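Local coordinates for protein 3-carboxy-cis,cis-muconate cycloisomerase (Acinetobacter calcoaceticus, PDB 1Q5N) that belongs to the fumarase/aspartase-like lyase superfamily, whose largely helical subunits typically assemble as tetramers built round a core of long helices, at residues Phe12-Arg15 with Asp16-Glu19; Ile20-Asp23 with Arg24-Val27; Ile237-Ile240 with Ala241-Leu244; Leu244-Ile247 with Thr248-Gly252; Pro332-Phe335 with Gln336-Gly340. One frame throughout, in Å; residues are numbered along the deposited sequence.

Contact 1: Phe12-Arg15 with Asp16-Glu19; sequences FYQR and DVTE
Gln14 O receives Thr18 N at 3.0 Å and Arg15 O receives Glu19 N at 3.1 Å, the opening i to i+4 bonds of helix 15-20 as the chain leaves the non-helical conformation of Tyr13 and Gln14. The motif is a side-chain N-cap. Gln14 sits just before the first turn, and its amide oxygen OE1 takes the N-H of Val17 at 3.1 Å, almost in line with the CD-OE1 bond. Glutamine is longer than the usual capping residues, and a bend at chi2 (-81°) folds the amide back over the helix end. The other end of the amide is used as well: NE2 donates to Asp16 OD2 at 3.2 Å along a nearly straight N-H. The acceptor is met from above the carboxylate plane, the two flat groups being turned 52° apart. These two bonds fix the rotation of the amide. Asp16 suits the first turn, where a negative group should interact favourably with the helix dipole. Tyr13 and Thr18 side chains meet at about a right angle, CB of Tyr13 against OG1 of Thr18 at 3.3 Å, while Tyr13 OH bonds to Glu333 on helix 323-351 and Thr18 OG1 lies beside Gln336. Thr18 OG1 also donates to Gln14 O at 3.2 Å, approaching from above the carbonyl plane.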
# COMPACT_ATOMS: atom_id res chain seq x y z
N PHE A 12 2.41 20.56 5.13
CA PHE A 12 1.91 19.68 4.09
C PHE A 12 0.60 20.00 3.39
O PHE A 12 0.39 19.57 2.27
CB PHE A 12 1.79 18.27 4.67
CG PHE A 12 3.04 17.77 5.33
CD1 PHE A 12 4.19 17.51 4.57
CD2 PHE A 12 3.05 17.48 6.70
CE1 PHE A 12 5.37 16.99 5.18
CE2 PHE A 12 4.20 16.96 7.33
CZ PHE A 12 5.36 16.69 6.56
N TYR A 13 -0.28 20.77 4.02
CA TYR A 13 -1.56 20.97 3.38
C TYR A 13 -1.74 22.33 2.79
O TYR A 13 -0.80 23.11 2.71
CB TYR A 13 -2.70 20.68 4.34
CG TYR A 13 -2.55 19.37 5.09
CD1 TYR A 13 -2.15 18.19 4.43
CD2 TYR A 13 -2.85 19.28 6.45
CE1 TYR A 13 -2.05 16.98 5.09
CE2 TYR A 13 -2.77 18.06 7.14
CZ TYR A 13 -2.35 16.90 6.45
OH TYR A 13 -2.18 15.70 7.14
N GLN A 14 -2.93 22.60 2.32
CA GLN A 14 -3.24 23.87 1.71
C GLN A 14 -4.41 24.40 2.52
O GLN A 14 -5.41 23.70 2.72
CB GLN A 14 -3.58 23.65 0.25
CG GLN A 14 -3.56 24.90 -0.62
CD GLN A 14 -4.84 25.71 -0.50
OE1 GLN A 14 -5.91 25.18 -0.23
NE2 GLN A 14 -4.73 27.02 -0.70
N ARG A 15 -4.28 25.63 3.01
CA ARG A 15 -5.28 26.23 3.87
C ARG A 15 -6.78 26.11 3.48
O ARG A 15 -7.57 25.67 4.27
CB ARG A 15 -4.91 27.69 4.12
CG ARG A 15 -5.39 28.20 5.44
CD ARG A 15 -5.63 29.69 5.31
NE ARG A 15 -4.54 30.49 5.89
CZ ARG A 15 -4.35 31.79 5.66
NH1 ARG A 15 -5.17 32.46 4.84
NH2 ARG A 15 -3.36 32.45 6.28
N ASP A 16 -7.16 26.49 2.26
CA ASP A 16 -8.56 26.40 1.85
C ASP A 16 -9.12 24.95 1.78
O ASP A 16 -10.25 24.68 2.23
CB ASP A 16 -8.75 27.11 0.49
CG ASP A 16 -8.15 28.55 0.49
OD1 ASP A 16 -8.44 29.34 1.42
OD2 ASP A 16 -7.36 28.87 -0.45
N VAL A 17 -8.34 24.01 1.25
CA VAL A 17 -8.82 22.65 1.18
C VAL A 17 -8.93 22.06 2.60
O VAL A 17 -9.82 21.31 2.88
CB VAL A 17 -7.91 21.82 0.22
CG1 VAL A 17 -8.23 20.31 0.29
CG2 VAL A 17 -8.09 22.36 -1.21
N THR A 18 -8.03 22.42 3.50
CA THR A 18 -8.11 21.96 4.89
C THR A 18 -9.41 22.47 5.58
O THR A 18 -10.02 21.78 6.41
CB THR A 18 -6.86 22.44 5.69
OG1 THR A 18 -5.74 21.72 5.22
CG2 THR A 18 -6.98 22.16 7.18
N GLU A 19 -9.82 23.69 5.23
CA GLU A 19 -11.02 24.27 5.81
C GLU A 19 -12.24 23.53 5.28
O GLU A 19 -13.17 23.26 6.03
CB GLU A 19 -11.12 25.75 5.44
CG GLU A 19 -11.55 26.64 6.61
CD GLU A 19 -11.50 28.14 6.24
OE1 GLU A 19 -10.36 28.70 6.03
OE2 GLU A 19 -12.63 28.74 6.15

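Contact 2: Ile20-Asp23 with Arg24-Val27; sequences IFSD and RALV
Ser22 OG reaches forward to the backbone N of Ala25 at 3.2 Å, capping the first turn of helix 23-43 through an N-H that points almost straight at it. The hydroxyl can do this because chi1 is 70°, which holds OG between the backbone N and the carbonyl carbon. It has a second bond, back to Glu19 O at the end of helix 15-20, and so links the two helices across the turn. A serine suits the place: its short side chain can accept from one helix start and donate to the preceding helix end. Ala25 is small enough to fit close to the end of the preceding helix, its CB 3.3 Å from Ile20 O. Asp23, at the first helical position, turns its CG beside its own backbone N (chi1 -70°), and its OD2 accepts from Leu7 N of the second subunit. On the next turn Val27 rests its CG2 branch 3.4 Å from Asp23 O, the carbonyl that its own N-H bonds at 3.0 Å. Leu26 packs on Tyr8 of the second subunit and on Gln121 of helix 110-146. Taken together, this is a serine N-cap in the short link between helix 15-20 and helix 23-43.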
# COMPACT_ATOMS: atom_id res chain seq x y z
N ILE A 20 -12.25 23.19 3.98
CA ILE A 20 -13.39 22.48 3.43
C ILE A 20 -13.63 21.14 4.16
O ILE A 20 -14.78 20.71 4.29
CB ILE A 20 -13.22 22.25 1.90
CG1 ILE A 20 -13.47 23.57 1.17
CG2 ILE A 20 -14.21 21.20 1.37
CD1 ILE A 20 -13.04 23.53 -0.28
N PHE A 21 -12.55 20.51 4.65
CA PHE A 21 -12.63 19.22 5.35
C PHE A 21 -12.55 19.30 6.86
O PHE A 21 -12.43 18.27 7.54
CB PHE A 21 -11.55 18.26 4.81
CG PHE A 21 -11.85 17.75 3.41
CD1 PHE A 21 -12.82 16.76 3.19
CD2 PHE A 21 -11.22 18.30 2.28
CE1 PHE A 21 -13.17 16.33 1.87
CE2 PHE A 21 -11.56 17.89 0.95
CZ PHE A 21 -12.53 16.91 0.75
N SER A 22 -12.67 20.49 7.41
CA SER A 22 -12.66 20.65 8.87
C SER A 22 -14.03 20.18 9.47
O SER A 22 -15.03 20.08 8.75
CB SER A 22 -12.41 22.11 9.21
OG SER A 22 -13.56 22.90 8.86
N ASP A 23 -14.06 19.89 10.77
CA ASP A 23 -15.30 19.45 11.39
C ASP A 23 -16.44 20.44 11.17
O ASP A 23 -17.59 20.07 10.85
CB ASP A 23 -15.09 19.26 12.90
CG ASP A 23 -14.20 18.06 13.22
OD1 ASP A 23 -14.07 17.15 12.39
OD2 ASP A 23 -13.63 18.03 14.32
N ARG A 24 -16.10 21.72 11.29
CA ARG A 24 -17.04 22.79 11.15
C ARG A 24 -17.59 22.85 9.72
O ARG A 24 -18.81 22.94 9.53
CB ARG A 24 -16.35 24.07 11.58
CG ARG A 24 -17.28 25.22 11.80
CD ARG A 24 -16.86 26.10 13.00
NE ARG A 24 -17.81 27.20 13.13
CZ ARG A 24 -18.11 28.02 12.12
NH1 ARG A 24 -17.50 27.87 10.93
NH2 ARG A 24 -19.02 28.98 12.29
N ALA A 25 -16.73 22.78 8.70
CA ALA A 25 -17.29 22.80 7.36
C ALA A 25 -18.12 21.54 7.07
O ALA A 25 -19.15 21.62 6.38
CB ALA A 25 -16.18 22.96 6.28
N LEU A 26 -17.68 20.39 7.59
CA LEU A 26 -18.39 19.15 7.33
C LEU A 26 -19.84 19.28 7.82
O LEU A 26 -20.79 19.00 7.08
CB LEU A 26 -17.70 17.93 7.98
CG LEU A 26 -18.53 16.63 7.83
CD1 LEU A 26 -18.62 16.21 6.35
CD2 LEU A 26 -17.92 15.53 8.67
N VAL A 27 -20.00 19.72 9.07
CA VAL A 27 -21.34 19.92 9.65
C VAL A 27 -22.12 20.99 8.85
O VAL A 27 -23.34 20.88 8.69
CB VAL A 27 -21.27 20.31 11.14
CG1 VAL A 27 -22.70 20.60 11.65
CG2 VAL A 27 -20.63 19.15 11.97

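Contact 3: Ile237-Ile240 with Ala241-Leu244; sequences IVEI and ASVL
Ile240 and Leu244 lie side by side one turn apart on helix 235-261, their side chains pointing the same way, with the CG2 branch of Ile240 4.2 Å from Leu244 CD1. Ile240, Ala241 and Glu239 bury the most surface in this contact. In Ile240, CG1 turns beside the backbone N (chi1 -71°), which puts CG2 beside the carbonyl carbon, on the side from which the leucine comes. Leucine in turn brings its CG to 3.4 Å from Ile240 O, covering a carbonyl already bonded by Leu244 N at 3.2 Å. The beta-branched and gamma-branched chains together present an apolar surface to helix 323-351. Ala241 needs little space: its CB is 3.5 Å from Val238 O, and its N-H bonds Ile237 O. Glu239 contributes mainly its backbone oxygen, which accepts from two donors, both on the same face of its plane. Ser242 OG is the closer, at 2.7 Å, and Val243 N is at 3.3 Å. The serine hydroxyl is thus turned back onto its own helix, satisfying a polar atom in buried surroundings. The carboxylate of Glu239 has its partners elsewhere, forming salt bridges to Arg190 of helix 166-191 and to Arg183 of the third subunit. The segment runs through the middle of a helical bundle: helix 290-311 covers Ala241, helix 166-191 packs on Val243, and helix 323-351 receives Ile240 and Leu244, while Ser242 meets Ser242 of the third subunit.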
# COMPACT_ATOMS: atom_id res chain seq x y z
N ILE A 237 -16.00 7.55 -5.64
CA ILE A 237 -15.09 8.06 -4.63
C ILE A 237 -13.64 7.73 -5.04
O ILE A 237 -12.73 8.61 -5.00
CB ILE A 237 -15.38 7.41 -3.25
CG1 ILE A 237 -16.81 7.77 -2.77
CG2 ILE A 237 -14.35 7.85 -2.21
CD1 ILE A 237 -17.09 9.26 -2.67
N VAL A 238 -13.42 6.47 -5.42
CA VAL A 238 -12.11 6.00 -5.78
C VAL A 238 -11.62 6.76 -6.98
O VAL A 238 -10.44 7.16 -7.05
CB VAL A 238 -12.16 4.49 -6.09
CG1 VAL A 238 -10.77 3.96 -6.46
CG2 VAL A 238 -12.67 3.77 -4.86
N GLU A 239 -12.54 7.01 -7.92
CA GLU A 239 -12.17 7.67 -9.16
C GLU A 239 -11.62 9.06 -8.89
O GLU A 239 -10.60 9.46 -9.49
CB GLU A 239 -13.36 7.70 -10.12
CG GLU A 239 -13.05 8.38 -11.45
CD GLU A 239 -14.11 8.14 -12.52
OE1 GLU A 239 -15.31 8.02 -12.21
OE2 GLU A 239 -13.74 8.07 -13.68
N ILE A 240 -12.26 9.79 -7.98
CA ILE A 240 -11.79 11.12 -7.62
C ILE A 240 -10.37 10.99 -6.99
O ILE A 240 -9.46 11.74 -7.36
CB ILE A 240 -12.75 11.81 -6.63
CG1 ILE A 240 -14.06 12.18 -7.34
CG2 ILE A 240 -12.14 13.13 -6.07
CD1 ILE A 240 -15.17 12.56 -6.32
N ALA A 241 -10.19 10.05 -6.06
CA ALA A 241 -8.87 9.85 -5.42
C ALA A 241 -7.82 9.47 -6.47
O ALA A 241 -6.71 9.96 -6.41
CB ALA A 241 -8.92 8.72 -4.29
N SER A 242 -8.18 8.62 -7.42
CA SER A 242 -7.21 8.19 -8.43
C SER A 242 -6.63 9.34 -9.27
O SER A 242 -5.46 9.32 -9.65
CB SER A 242 -7.82 7.11 -9.37
OG SER A 242 -8.79 7.67 -10.23
N VAL A 243 -7.44 10.35 -9.55
CA VAL A 243 -6.99 11.49 -10.34
C VAL A 243 -6.08 12.39 -9.46
O VAL A 243 -5.06 12.89 -9.93
CB VAL A 243 -8.24 12.21 -10.89
CG1 VAL A 243 -7.88 13.59 -11.49
CG2 VAL A 243 -8.85 11.33 -11.99
N LEU A 244 -6.44 12.57 -8.19
CA LEU A 244 -5.63 13.36 -7.28
C LEU A 244 -4.28 12.62 -7.14
O LEU A 244 -3.24 13.25 -7.10
CB LEU A 244 -6.31 13.50 -5.91
CG LEU A 244 -7.65 14.27 -6.04
CD1 LEU A 244 -8.35 14.21 -4.66
CD2 LEU A 244 -7.44 15.74 -6.57

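Contact 4: Leu244-Ile247 with Thr248-Gly252; sequences LGII and TGNVG
Asn250 lies alongside Ile246, one turn earlier on helix 235-261, its ND2 3.8 Å from the isoleucine CG2. CG of Asn250 is turned beside its own backbone N (chi1 -69°), which brings the amide back along the helix toward the preceding turn. ND2 is used outside the pair, in a weak bond to Asp180 of helix 166-191, so the polar end of this buried residue has a partner on a neighbouring helix. The backbone bonds are regular, as from Asn250 N to Ile246 O at 2.9 Å and from Gly249 N to Gly245 O at 3.0 Å. Gly245 and Gly249, without side chains, probably keep this side of the helix slim. Thr248 turns OG1 back toward Leu244 O, 3.4 Å away, in a bond that is only weak; the same carbonyl takes Thr248 N at 2.9 Å. The stronger partner of the hydroxyl is Thr338 OG1 on helix 323-351. Val251 adds CG2 at 3.7 Å from Ile247 O, while its side chain packs on Phe177 and Thr345. Polar side chains of this buried helix thus reach across to other helices: threonine adds a hydrogen bond to Thr338, asparagine only a weak one to Asp180, within mainly apolar packing.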
# COMPACT_ATOMS: atom_id res chain seq x y z
N LEU A 244 -6.44 12.57 -8.19
CA LEU A 244 -5.63 13.36 -7.28
C LEU A 244 -4.28 12.62 -7.14
O LEU A 244 -3.24 13.25 -7.10
CB LEU A 244 -6.31 13.50 -5.91
CG LEU A 244 -7.65 14.27 -6.04
CD1 LEU A 244 -8.35 14.21 -4.66
CD2 LEU A 244 -7.44 15.74 -6.57
N GLY A 245 -4.33 11.29 -7.09
CA GLY A 245 -3.11 10.52 -6.98
C GLY A 245 -2.17 10.76 -8.17
O GLY A 245 -0.96 10.87 -7.97
N ILE A 246 -2.70 10.85 -9.39
CA ILE A 246 -1.86 11.09 -10.55
C ILE A 246 -1.25 12.49 -10.50
O ILE A 246 -0.08 12.68 -10.82
CB ILE A 246 -2.66 10.92 -11.85
CG1 ILE A 246 -2.96 9.43 -12.08
CG2 ILE A 246 -1.89 11.51 -13.03
CD1 ILE A 246 -4.04 9.25 -13.15
N ILE A 247 -2.04 13.46 -10.04
CA ILE A 247 -1.52 14.82 -9.96
C ILE A 247 -0.38 14.86 -8.96
O ILE A 247 0.64 15.50 -9.20
CB ILE A 247 -2.64 15.84 -9.54
CG1 ILE A 247 -3.66 15.95 -10.68
CG2 ILE A 247 -2.01 17.20 -9.11
CD1 ILE A 247 -5.02 16.58 -10.26
N THR A 248 -0.55 14.18 -7.83
CA THR A 248 0.52 14.22 -6.84
C THR A 248 1.75 13.52 -7.41
O THR A 248 2.86 14.00 -7.18
CB THR A 248 0.10 13.55 -5.53
OG1 THR A 248 -0.89 14.37 -4.94
CG2 THR A 248 1.30 13.41 -4.56
N GLY A 249 1.55 12.43 -8.15
CA GLY A 249 2.71 11.77 -8.76
C GLY A 249 3.43 12.71 -9.76
O GLY A 249 4.66 12.70 -9.82
N ASN A 250 2.69 13.52 -10.54
CA ASN A 250 3.35 14.45 -11.49
C ASN A 250 4.23 15.48 -10.77
O ASN A 250 5.35 15.76 -11.22
CB ASN A 250 2.34 15.26 -12.36
CG ASN A 250 1.59 14.40 -13.37
OD1 ASN A 250 2.18 13.55 -14.05
ND2 ASN A 250 0.29 14.63 -13.49
N VAL A 251 3.76 16.07 -9.67
CA VAL A 251 4.60 17.09 -9.04
C VAL A 251 5.71 16.44 -8.20
O VAL A 251 6.76 17.05 -7.92
CB VAL A 251 3.76 18.15 -8.23
CG1 VAL A 251 2.78 18.85 -9.19
CG2 VAL A 251 2.99 17.50 -7.07
N GLY A 252 5.46 15.18 -7.80
CA GLY A 252 6.46 14.41 -7.07
C GLY A 252 7.65 14.25 -8.03
O GLY A 252 8.80 14.44 -7.65

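Contact 5: Pro332-Phe335 with Gln336-Gly340; sequences PEIF and QLTAG
This is a one-turn packing contact along helix 323-351, just beyond the kink at Pro332, whose ring nitrogen makes no bond to the turn before. The helix is regular from there on: Gln336 N meets Pro332 O at 2.9 Å, and Leu337 N meets Glu333 O at the same distance. Proline has no N-H to give to the preceding turn, which fits the kink. Ile334 O is held doubly. Thr338 N donates at 3.0 Å and Thr338 OG1 at 2.8 Å, the two from opposite faces of the carbonyl plane, with the hydroxyl well above it. That grip follows from the Thr338 rotamer (chi1 -60°), which keeps OG1 anti to the carbonyl carbon. Glu333 bends at chi2 (72°), so its chain crosses that of Leu337: CG and OE2 each lie 3.8 Å from Leu337 CD1. The glutamate extends beyond this apolar branch to Tyr13 and to Arg301 of helix 290-311. Phe335 faces another way, its ring meeting that of Phe21 and packing on Ile240 and Leu244. Ile334 packs on Leu244 and Leu305. Ala339 is small and brings its CB to 3.4 Å from Phe335 O. The chemistry implies a helix held by charge and hydrogen bonding at Glu333, by apolar packing at Ile334 and Phe335, and by a buried threonine hydroxyl bonded both to Ile334 O and to Thr248 OG1.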
# COMPACT_ATOMS: atom_id res chain seq x y z
N PRO A 332 -10.22 12.72 2.57
CA PRO A 332 -9.79 14.10 2.87
C PRO A 332 -8.24 14.25 2.86
O PRO A 332 -7.72 15.27 2.39
CB PRO A 332 -10.39 14.37 4.29
CG PRO A 332 -11.53 13.36 4.40
CD PRO A 332 -10.97 12.13 3.70
N GLU A 333 -7.52 13.27 3.41
CA GLU A 333 -6.06 13.37 3.47
C GLU A 333 -5.49 13.46 2.04
O GLU A 333 -4.59 14.27 1.81
CB GLU A 333 -5.50 12.18 4.23
CG GLU A 333 -4.01 12.14 4.55
CD GLU A 333 -3.59 13.12 5.63
OE1 GLU A 333 -4.50 13.58 6.36
OE2 GLU A 333 -2.37 13.44 5.77
N ILE A 334 -6.04 12.69 1.08
CA ILE A 334 -5.54 12.72 -0.30
C ILE A 334 -5.73 14.12 -0.91
O ILE A 334 -4.80 14.68 -1.48
CB ILE A 334 -6.26 11.64 -1.16
CG1 ILE A 334 -5.98 10.29 -0.52
CG2 ILE A 334 -5.82 11.71 -2.65
CD1 ILE A 334 -6.44 9.11 -1.26
N PHE A 335 -6.93 14.70 -0.77
CA PHE A 335 -7.16 16.07 -1.25
C PHE A 335 -6.21 17.09 -0.60
O PHE A 335 -5.62 17.96 -1.26
CB PHE A 335 -8.59 16.51 -0.90
CG PHE A 335 -9.56 16.36 -2.03
CD1 PHE A 335 -9.50 17.25 -3.11
CD2 PHE A 335 -10.57 15.38 -1.97
CE1 PHE A 335 -10.44 17.19 -4.15
CE2 PHE A 335 -11.52 15.28 -2.98
CZ PHE A 335 -11.48 16.20 -4.08
N GLN A 336 -6.09 17.02 0.71
CA GLN A 336 -5.23 17.95 1.42
C GLN A 336 -3.75 17.88 1.04
O GLN A 336 -3.10 18.93 0.95
CB GLN A 336 -5.39 17.76 2.92
CG GLN A 336 -6.57 18.51 3.47
CD GLN A 336 -6.81 18.15 4.92
OE1 GLN A 336 -7.38 17.11 5.21
NE2 GLN A 336 -6.34 18.98 5.83
N LEU A 337 -3.22 16.67 0.81
CA LEU A 337 -1.81 16.50 0.42
C LEU A 337 -1.60 16.95 -1.02
O LEU A 337 -0.54 17.53 -1.35
CB LEU A 337 -1.34 15.04 0.58
CG LEU A 337 -1.20 14.60 2.05
CD1 LEU A 337 -1.19 13.12 2.20
CD2 LEU A 337 0.08 15.19 2.60
N THR A 338 -2.59 16.69 -1.88
CA THR A 338 -2.48 17.07 -3.28
C THR A 338 -2.51 18.60 -3.45
O THR A 338 -1.68 19.18 -4.18
CB THR A 338 -3.64 16.45 -4.12
OG1 THR A 338 -3.60 15.03 -4.02
CG2 THR A 338 -3.54 16.88 -5.60
N ALA A 339 -3.45 19.26 -2.77
CA ALA A 339 -3.58 20.72 -2.84
C ALA A 339 -2.31 21.32 -2.20
O ALA A 339 -1.75 22.29 -2.70
CB ALA A 339 -4.87 21.19 -2.08
N GLY A 340 -1.84 20.71 -1.09
CA GLY A 340 -0.60 21.20 -0.49
C GLY A 340 0.60 21.04 -1.44
O GLY A 340 1.42 21.94 -1.63

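In the fold
Contacts 3 and 4 continue one another along helix 235-261, sharing Leu244; both are fully buried and both touch the third subunit. Contact 5, also buried, packs against them from helix 323-351, meeting contact 3 through apolar chains and contact 4 also through the threonine pair. Contacts 1 and 2 lie on the other side of contact 5, partly exposed and next to the second subunit, and follow each other in the chain. Their chemistry differs accordingly: side-chain N-caps mark the helix starts of contacts 1 and 2, whereas inside the long helices the hydroxyls turn onto backbone carbonyls, and the glutamates pair with arginines. Contact 5 thus joins the N-terminal segments to the central helix.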